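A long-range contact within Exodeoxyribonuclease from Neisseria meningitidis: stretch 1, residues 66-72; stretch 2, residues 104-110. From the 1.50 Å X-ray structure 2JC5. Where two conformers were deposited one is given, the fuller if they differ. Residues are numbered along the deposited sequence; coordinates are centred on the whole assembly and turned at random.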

# COMPACT_ATOMS: atom_id res chain seq x y z
N TYR A 66 3.29 -15.92 -4.31
CA TYR A 66 4.18 -14.77 -4.32
C TYR A 66 3.45 -13.50 -4.66
O TYR A 66 2.74 -13.45 -5.66
CB TYR A 66 5.26 -15.02 -5.37
CG TYR A 66 6.31 -13.96 -5.49
CD1 TYR A 66 7.08 -13.59 -4.41
CD2 TYR A 66 6.56 -13.33 -6.70
CE1 TYR A 66 8.06 -12.65 -4.53
CE2 TYR A 66 7.53 -12.39 -6.83
CZ TYR A 66 8.28 -12.04 -5.75
OH TYR A 66 9.29 -11.09 -5.90
N SER A 67 3.67 -12.46 -3.87
CA SER A 67 3.31 -11.10 -4.27
C SER A 67 1.83 -11.01 -4.68
O SER A 67 0.99 -11.70 -4.09
CB SER A 67 4.32 -10.63 -5.35
OG SER A 67 4.16 -9.27 -5.67
N GLY A 68 1.50 -10.14 -5.64
CA GLY A 68 0.12 -9.95 -6.06
C GLY A 68 -0.53 -8.81 -5.27
O GLY A 68 -0.29 -8.64 -4.07
N VAL A 69 -1.33 -8.03 -5.98
CA VAL A 69 -2.10 -6.95 -5.38
C VAL A 69 -3.51 -6.95 -5.92
O VAL A 69 -3.80 -7.53 -6.99
CB VAL A 69 -1.44 -5.56 -5.66
CG1 VAL A 69 -0.02 -5.46 -5.07
CG2 VAL A 69 -1.42 -5.27 -7.14
N ALA A 70 -4.40 -6.30 -5.18
CA ALA A 70 -5.78 -6.15 -5.61
C ALA A 70 -6.39 -4.86 -5.08
O ALA A 70 -5.96 -4.31 -4.07
CB ALA A 70 -6.63 -7.35 -5.16
N VAL A 71 -7.43 -4.41 -5.78
CA VAL A 71 -8.26 -3.31 -5.34
C VAL A 71 -9.70 -3.80 -5.31
O VAL A 71 -10.21 -4.30 -6.33
CB VAL A 71 -8.18 -2.10 -6.27
CG1 VAL A 71 -9.16 -1.01 -5.82
CG2 VAL A 71 -6.76 -1.51 -6.32
N TYR A 72 -10.35 -3.67 -4.15
CA TYR A 72 -11.76 -4.03 -3.98
C TYR A 72 -12.54 -2.77 -3.74
O TYR A 72 -12.10 -1.89 -3.01
CB TYR A 72 -11.94 -4.92 -2.77
CG TYR A 72 -11.11 -6.18 -2.78
CD1 TYR A 72 -11.28 -7.14 -3.77
CD2 TYR A 72 -10.20 -6.44 -1.78
CE1 TYR A 72 -10.52 -8.32 -3.78
CE2 TYR A 72 -9.44 -7.61 -1.77
CZ TYR A 72 -9.61 -8.55 -2.76
OH TYR A 72 -8.83 -9.69 -2.71
N SER A 104 -8.78 8.13 -8.82
CA SER A 104 -8.03 6.91 -9.08
C SER A 104 -7.43 6.42 -7.79
O SER A 104 -6.89 7.21 -7.00
CB SER A 104 -6.92 7.13 -10.10
OG SER A 104 -7.43 7.56 -11.35
N VAL A 105 -7.52 5.12 -7.58
CA VAL A 105 -6.85 4.49 -6.46
C VAL A 105 -5.99 3.34 -6.96
O VAL A 105 -6.44 2.52 -7.78
CB VAL A 105 -7.87 4.00 -5.43
CG1 VAL A 105 -7.17 3.38 -4.24
CG2 VAL A 105 -8.76 5.15 -5.00
N ILE A 106 -4.76 3.31 -6.45
CA ILE A 106 -3.78 2.30 -6.80
C ILE A 106 -3.49 1.43 -5.59
O ILE A 106 -3.54 1.90 -4.44
CB ILE A 106 -2.48 2.96 -7.30
CG1 ILE A 106 -2.73 3.53 -8.69
CG2 ILE A 106 -1.29 1.99 -7.28
CD1 ILE A 106 -1.98 4.78 -9.00
N SER A 107 -3.25 0.16 -5.86
CA SER A 107 -2.65 -0.74 -4.89
C SER A 107 -1.26 -1.11 -5.41
O SER A 107 -1.14 -1.64 -6.52
CB SER A 107 -3.48 -2.00 -4.70
OG SER A 107 -2.90 -2.73 -3.63
N LEU A 108 -0.24 -0.83 -4.59
CA LEU A 108 1.16 -0.95 -4.96
C LEU A 108 1.90 -1.82 -3.96
O LEU A 108 1.77 -1.61 -2.77
CB LEU A 108 1.81 0.44 -4.91
CG LEU A 108 3.34 0.50 -5.09
CD1 LEU A 108 3.76 0.16 -6.50
CD2 LEU A 108 3.89 1.87 -4.69
N TYR A 109 2.68 -2.78 -4.46
CA TYR A 109 3.56 -3.58 -3.62
C TYR A 109 4.97 -3.39 -4.15
O TYR A 109 5.38 -4.02 -5.14
CB TYR A 109 3.15 -5.04 -3.63
CG TYR A 109 3.95 -5.94 -2.72
CD1 TYR A 109 4.43 -5.50 -1.50
CD2 TYR A 109 4.22 -7.23 -3.10
CE1 TYR A 109 5.14 -6.33 -0.68
CE2 TYR A 109 4.94 -8.06 -2.29
CZ TYR A 109 5.40 -7.62 -1.08
OH TYR A 109 6.13 -8.46 -0.28
N LEU A 110 5.71 -2.50 -3.49
CA LEU A 110 7.06 -2.16 -3.92
C LEU A 110 8.03 -3.27 -3.50
O LEU A 110 7.89 -3.82 -2.43
CB LEU A 110 7.44 -0.81 -3.31
CG LEU A 110 8.51 0.02 -3.98
CD1 LEU A 110 8.21 1.52 -3.78
CD2 LEU A 110 9.87 -0.36 -3.43

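No hydrogen bond crosses between the two stretches, so the contact rests on side-chain packing. Strands 69-72 and 104-109 run roughly antiparallel, with 156° between their N-to-C directions, but their axes come no closer than 6.6 Å and the nearest CA atoms, those of Val71 and Ser107, are 6.2 Å apart. Side chains fill that gap, burying 326 Å² summed over both sides.

Ser107, Tyr109 and Val69 cover the most surface, with 69, 66 and 65 Å² masked by the opposing stretch. In all three the CA-to-CB bond points toward the other stretch. Strand alternation explains the pattern: Val69 and Val71 face the contact while Ala70 points away, and Val105, Ser107 and Tyr109 face it while Ile106 and Leu108 turn away.

Ser107 lies among three consecutive residues. Its CB is 3.4 Å from Ala70 O and 3.7 Å from Val71 CG2, and its OG is 3.8 Å from Val69 CB. A small side chain suits this close approach, and the buried hydroxyl is not left unsatisfied, since OG is hydrogen-bonded elsewhere in the structure.

Val69 packs against both Tyr109 and Ser107: Val69 CG1 lies 3.5 Å from Tyr109 CB, an apolar contact, and Val69 CG2 lies 3.7 Å from Ser107 O. With chi1 at -61° (m), this short, branched side chain is in contact with both residues.

Tyr109, with chi1 near t, extends its ring past Val69 to Ser67. There Ser67 OG sits 3.3 Å from Tyr109 CD2, at the ring edge and near its plane, so this is contact with the rim of the aromatic system. Ser67 OG also finds its hydrogen bonding elsewhere. Gly68, between Ser67 and Val69, adopts phi/psi of 92/141°, where a CB would jam against the carbonyl O of Ser67; the backbone alone calls for glycine.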